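Local coordinates for phosphoheptose isomerase (Neisseria gonorrhoeae, PDB 5I01), which probably catalyses the isomerisation of sedoheptulose 7-phosphate to D-glycero-D-manno-heptose 7-phosphate as a zinc-binding homotetramer, at residues A35-L40 with M187-I191; G47-G53 with D116-I121. The protein carries 1 engineered substitution. One frame throughout, in Å; residues are numbered along the deposited sequence.

Contact 1: residues A35-L40 with M187-I191; sequences AAELML and MCDCI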
loop_
_atom_site.group_PDB
_atom_site.type_symbol
_atom_site.label_atom_id
_atom_site.label_comp_id
_atom_site.label_asym_id
_atom_site.label_seq_id
_atom_site.Cartn_x
_atom_site.Cartn_y
_atom_site.Cartn_z
ATOM N N ALA A 35 -16.219 4.892 22.858
ATOM C CA ALA A 35 -15.712 4.344 21.593
ATOM C C ALA A 35 -14.964 3.024 21.780
ATOM O O ALA A 35 -15.137 2.083 20.995
ATOM C CB ALA A 35 -14.810 5.351 20.902
ATOM N N ALA A 36 -14.134 2.967 22.820
ATOM C CA ALA A 36 -13.410 1.757 23.174
ATOM C C ALA A 36 -14.352 0.636 23.638
ATOM O O ALA A 36 -14.190 -0.525 23.237
ATOM C CB ALA A 36 -12.384 2.068 24.250
ATOM N N GLU A 37 -15.322 0.988 24.486
ATOM C CA GLU A 37 -16.343 0.038 24.956
ATOM C C GLU A 37 -17.078 -0.588 23.777
ATOM O O GLU A 37 -17.254 -1.805 23.729
ATOM C CB GLU A 37 -17.343 0.717 25.918
ATOM C CG GLU A 37 -16.797 0.915 27.335
ATOM C CD GLU A 37 -17.700 1.734 28.268
ATOM O OE1 GLU A 37 -18.625 2.441 27.793
ATOM O OE2 GLU A 37 -17.470 1.680 29.503
ATOM N N LEU A 38 -17.481 0.251 22.824
ATOM C CA LEU A 38 -18.135 -0.212 21.596
ATOM C C LEU A 38 -17.278 -1.184 20.767
ATOM O O LEU A 38 -17.799 -2.153 20.218
ATOM C CB LEU A 38 -18.537 0.985 20.731
ATOM C CG LEU A 38 -19.229 0.661 19.406
ATOM C CD1 LEU A 38 -20.425 -0.256 19.623
ATOM C CD2 LEU A 38 -19.645 1.946 18.710
ATOM N N MET A 39 -15.980 -0.915 20.667
ATOM C CA MET A 39 -15.058 -1.818 19.962
ATOM C C MET A 39 -14.845 -3.156 20.708
ATOM O O MET A 39 -14.719 -4.196 20.067
ATOM C CB MET A 39 -13.713 -1.123 19.674
ATOM C CG MET A 39 -13.781 -0.089 18.557
ATOM S SD MET A 39 -12.174 0.590 18.077
ATOM C CE MET A 39 -11.819 1.543 19.539
ATOM N N LEU A 40 -14.810 -3.120 22.042
ATOM C CA LEU A 40 -14.747 -4.336 22.875
ATOM C C LEU A 40 -15.973 -5.233 22.736
ATOM O O LEU A 40 -15.840 -6.452 22.690
ATOM C CB LEU A 40 -14.596 -3.975 24.351
ATOM C CG LEU A 40 -13.234 -3.438 24.775
ATOM C CD1 LEU A 40 -13.378 -2.626 26.063
ATOM C CD2 LEU A 40 -12.218 -4.571 24.921
ATOM N N MET A 187 -7.476 4.372 22.921
ATOM C CA MET A 187 -8.481 3.336 22.632
ATOM C C MET A 187 -7.867 1.925 22.597
ATOM O O MET A 187 -8.406 1.000 23.213
ATOM C CB MET A 187 -9.214 3.616 21.302
ATOM C CG MET A 187 -10.257 4.724 21.370
ATOM S SD MET A 187 -11.295 4.926 19.889
ATOM C CE MET A 187 -10.152 5.495 18.630
ATOM N N CYS A 188 -6.755 1.768 21.875
ATOM C CA CYS A 188 -6.024 0.486 21.820
ATOM C C CYS A 188 -5.551 -0.004 23.184
ATOM O O CYS A 188 -5.581 -1.199 23.447
ATOM C CB CYS A 188 -4.795 0.579 20.911
ATOM S SG CYS A 188 -5.192 0.921 19.194
ATOM N N ASP A 189 -5.084 0.911 24.029
ATOM C CA ASP A 189 -4.675 0.558 25.384
ATOM C C ASP A 189 -5.870 0.160 26.264
ATOM O O ASP A 189 -5.732 -0.731 27.105
ATOM C CB ASP A 189 -3.864 1.686 26.033
ATOM C CG ASP A 189 -3.169 1.248 27.320
ATOM O OD1 ASP A 189 -2.389 0.268 27.299
ATOM O OD2 ASP A 189 -3.391 1.916 28.354
ATOM N N CYS A 190 -7.022 0.807 26.086
ATOM C CA CYS A 190 -8.238 0.413 26.815
ATOM C C CYS A 190 -8.728 -0.987 26.438
ATOM O O CYS A 190 -9.249 -1.712 27.287
ATOM C CB CYS A 190 -9.373 1.410 26.591
ATOM S SG CYS A 190 -9.128 2.952 27.466
ATOM N N ILE A 191 -8.579 -1.338 25.163
ATOM C CA ILE A 191 -8.911 -2.668 24.662
ATOM C C ILE A 191 -7.937 -3.702 25.235
ATOM O O ILE A 191 -8.370 -4.748 25.733
ATOM C CB ILE A 191 -8.945 -2.691 23.113
ATOM C CG1 ILE A 191 -10.121 -1.834 22.623
ATOM C CG2 ILE A 191 -9.073 -4.111 22.574
ATOM C CD1 ILE A 191 -10.018 -1.365 21.191
#
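Met-39 and Met-187 lie at the tight heart of this helix pair, their side chains crossing at about a right angle. The methyl CE of Met-39 sits 3.4 Å from SD of Met-187 and also rests against CB of that residue. A bend at the last torsion of Met-39 (chi3 -70°) swings its CE toward the other helix. Ala-35 touches the same sulfur, its CB lying 3.7 Å from Met-187 SD, so two methyl groups pack on one thioether. Next along, CD1 of Ile-191 completes the cluster, 3.8 Å from Met-39 CE. A small residue lets the backbones close up beside it: Ala-36 CB meets Cys-190 CB at 3.9 Å, and the CA atoms of Ala-36 and Met-187 are 5.2 Å apart. The helix axes approach to 9.2 Å and cross at -49°, the angle expected of ridges-into-grooves packing between two i±4 rows, here Ala-36 with Leu-40 and Met-187 with Ile-191. Both helices belong to the three-layer alpha/beta/alpha SIS fold. Helix 29-44 packs against the parallel sheet through Ala-35 and Met-39, which touch Ile-145, while helix 173-193 carries the zinc ligand His-185 about 7 Å from Met-187, side chain to side chain. Toward the C-terminal ends the backbones stand further apart, and Leu-40, partly exposed, lies on the looser side against the buried Ile-191. The two side chains slide past each other in opposite directions, with Leu-40 CD2 lying 3.8 Å from Ile-191 CA and also touching CG2. No hydrogen bond links the two segments. Glu-37 points away from helix 173-193 into an exposed position, whereas Asp-189 turns its OD2 to a second subunit, forming a salt bridge with Arg-9 and a hydrogen bond with His-13 of that neighbouring chain.

Contact 2: residues G47-G53 with D116-I121; sequences GKILACG and DVLVGI
NZ of Lys-48 is gripped by three acceptors: Asp-116 OD2 in a 2.9 Å salt bridge, the backbone O of Leu-111, and a water that also donates to Asp-116 OD1. This pair lies beside two neighbouring strands of the parallel sheet of the SIS fold, a Rossmann-like alpha/beta core. The backbone N of Lys-48 reaches OD1 of Asp-116 at 2.8 Å, from above the carboxylate plane, while NZ meets OD2 on its syn side, tilted 27° from the plane; the bend at chi4 (-56°) turns NZ back to it. Both carboxylate oxygens are thus tied to one residue, and Arg-113 N holds OD2 as well.

Beyond it, five backbone bonds zip Lys-48, Leu-50 and Cys-52 to Val-117, Val-119 and Ile-121, the shortest being 2.7 Å for Leu-50 N to Val-117 O and for Val-119 N to Leu-50 O. Asn-54 and Ser-122, both predicted to bind substrate, directly follow the two segments. On the face of Ile-49 and Val-119, which helices 29-44 and 56-69 cover, CG2 of each touches the other at 3.6 Å. On the reverse face, CD1 of Leu-118 lies 4.1 Å from Cys-52 SG.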
loop_
_atom_site.group_PDB
_atom_site.type_symbol
_atom_site.label_atom_id
_atom_site.label_comp_id
_atom_site.label_asym_id
_atom_site.label_seq_id
_atom_site.Cartn_x
_atom_site.Cartn_y
_atom_site.Cartn_z
ATOM N N GLY A 47 -17.005 -9.839 15.928
ATOM C CA GLY A 47 -17.086 -8.804 14.894
ATOM C C GLY A 47 -15.703 -8.294 14.505
ATOM O O GLY A 47 -14.673 -8.729 15.067
ATOM N N LYS A 48 -15.685 -7.371 13.540
ATOM C CA LYS A 48 -14.453 -6.709 13.107
ATOM C C LYS A 48 -14.625 -5.197 12.980
ATOM O O LYS A 48 -15.742 -4.701 12.894
ATOM C CB LYS A 48 -13.930 -7.326 11.801
ATOM C CG LYS A 48 -14.851 -7.244 10.598
ATOM C CD LYS A 48 -14.315 -8.139 9.475
ATOM C CE LYS A 48 -15.207 -8.149 8.250
ATOM N NZ LYS A 48 -16.605 -8.561 8.563
ATOM N N ILE A 49 -13.498 -4.483 13.006
ATOM C CA ILE A 49 -13.463 -3.035 12.842
ATOM C C ILE A 49 -12.846 -2.678 11.490
ATOM O O ILE A 49 -11.742 -3.101 11.184
ATOM C CB ILE A 49 -12.656 -2.336 13.967
ATOM C CG1 ILE A 49 -13.193 -2.740 15.351
ATOM C CG2 ILE A 49 -12.714 -0.820 13.812
ATOM C CD1 ILE A 49 -12.336 -3.743 16.071
ATOM N N LEU A 50 -13.572 -1.891 10.695
ATOM C CA LEU A 50 -13.057 -1.299 9.465
ATOM C C LEU A 50 -12.678 0.153 9.741
ATOM O O LEU A 50 -13.421 0.854 10.425
ATOM C CB LEU A 50 -14.114 -1.363 8.369
ATOM C CG LEU A 50 -14.784 -2.722 8.165
ATOM C CD1 LEU A 50 -15.747 -2.637 6.985
ATOM C CD2 LEU A 50 -13.752 -3.818 7.940
ATOM N N ALA A 51 -11.531 0.595 9.219
ATOM C CA ALA A 51 -11.078 1.984 9.372
ATOM C C ALA A 51 -10.873 2.617 8.007
ATOM O O ALA A 51 -10.424 1.945 7.079
ATOM C CB ALA A 51 -9.795 2.041 10.172
ATOM N N CYS A 52 -11.216 3.897 7.881
ATOM C CA CYS A 52 -10.930 4.643 6.658
ATOM C C CYS A 52 -10.720 6.148 6.897
ATOM O O CYS A 52 -11.145 6.700 7.920
ATOM C CB CYS A 52 -12.042 4.430 5.637
ATOM S SG CYS A 52 -13.568 5.311 6.015
ATOM N N GLY A 53 -10.081 6.793 5.922
ATOM C CA GLY A 53 -9.754 8.211 5.991
ATOM C C GLY A 53 -8.862 8.617 4.832
ATOM O O GLY A 53 -8.378 7.739 4.111
ATOM N N ASP A 116 -20.427 -5.099 13.126
ATOM C CA ASP A 116 -19.061 -4.589 12.903
ATOM C C ASP A 116 -19.000 -3.089 13.182
ATOM O O ASP A 116 -20.024 -2.448 13.431
ATOM C CB ASP A 116 -18.588 -4.839 11.460
ATOM C CG ASP A 116 -18.303 -6.300 11.161
ATOM O OD1 ASP A 116 -18.070 -7.086 12.103
ATOM O OD2 ASP A 116 -18.293 -6.654 9.959
ATOM N N VAL A 117 -17.795 -2.535 13.151
ATOM C CA VAL A 117 -17.585 -1.137 13.477
ATOM C C VAL A 117 -16.762 -0.456 12.390
ATOM O O VAL A 117 -15.727 -0.968 11.993
ATOM C CB VAL A 117 -16.924 -0.997 14.860
ATOM C CG1 VAL A 117 -16.402 0.411 15.095
ATOM C CG2 VAL A 117 -17.927 -1.376 15.936
ATOM N N LEU A 118 -17.264 0.676 11.902
ATOM C CA LEU A 118 -16.539 1.545 11.013
ATOM C C LEU A 118 -15.985 2.698 11.822
ATOM O O LEU A 118 -16.737 3.403 12.510
ATOM C CB LEU A 118 -17.453 2.092 9.922
ATOM C CG LEU A 118 -16.859 3.109 8.930
ATOM C CD1 LEU A 118 -15.702 2.498 8.165
ATOM C CD2 LEU A 118 -17.903 3.630 7.959
ATOM N N VAL A 119 -14.672 2.892 11.717
ATOM C CA VAL A 119 -14.003 4.062 12.246
ATOM C C VAL A 119 -13.698 4.954 11.073
ATOM O O VAL A 119 -12.789 4.671 10.312
ATOM C CB VAL A 119 -12.709 3.695 12.992
ATOM C CG1 VAL A 119 -11.967 4.949 13.448
ATOM C CG2 VAL A 119 -13.026 2.782 14.174
ATOM N N GLY A 120 -14.460 6.031 10.923
ATOM C CA GLY A 120 -14.262 6.978 9.828
ATOM C C GLY A 120 -13.464 8.157 10.331
ATOM O O GLY A 120 -13.851 8.773 11.312
ATOM N N ILE A 121 -12.358 8.473 9.662
ATOM C CA ILE A 121 -11.466 9.541 10.109
ATOM C C ILE A 121 -11.486 10.658 9.072
ATOM O O ILE A 121 -11.314 10.405 7.874
ATOM C CB ILE A 121 -10.024 9.048 10.349
ATOM C CG1 ILE A 121 -10.025 7.788 11.227
ATOM C CG2 ILE A 121 -9.185 10.135 11.034
ATOM C CD1 ILE A 121 -8.702 7.062 11.289
HETATM O O HOH W 1 -16.919 -9.841 11.576
#

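The centres of contacts 1 and 2 are about 13 Å apart, in adjoining layers of one domain: contact 1 joins two helices, contact 2 two neighbouring strands of the sheet they help to cover. Helix 29-44 leads directly into strand 49-52, strand 117-122 follows, and helix 173-193 comes last, so contact 2 is nested within the loop closed by contact 1. The layers touch where Met-39 CG meets Ile-49 CG1 and Leu-38 CG meets Val-117 CG2, each at 4.2 Å. Phe-64 of helix 56-69 packs on both Met-39 and Ile-49. That helix also supplies the zinc ligands His-63 and Glu-67, linking the shared core to the metal site.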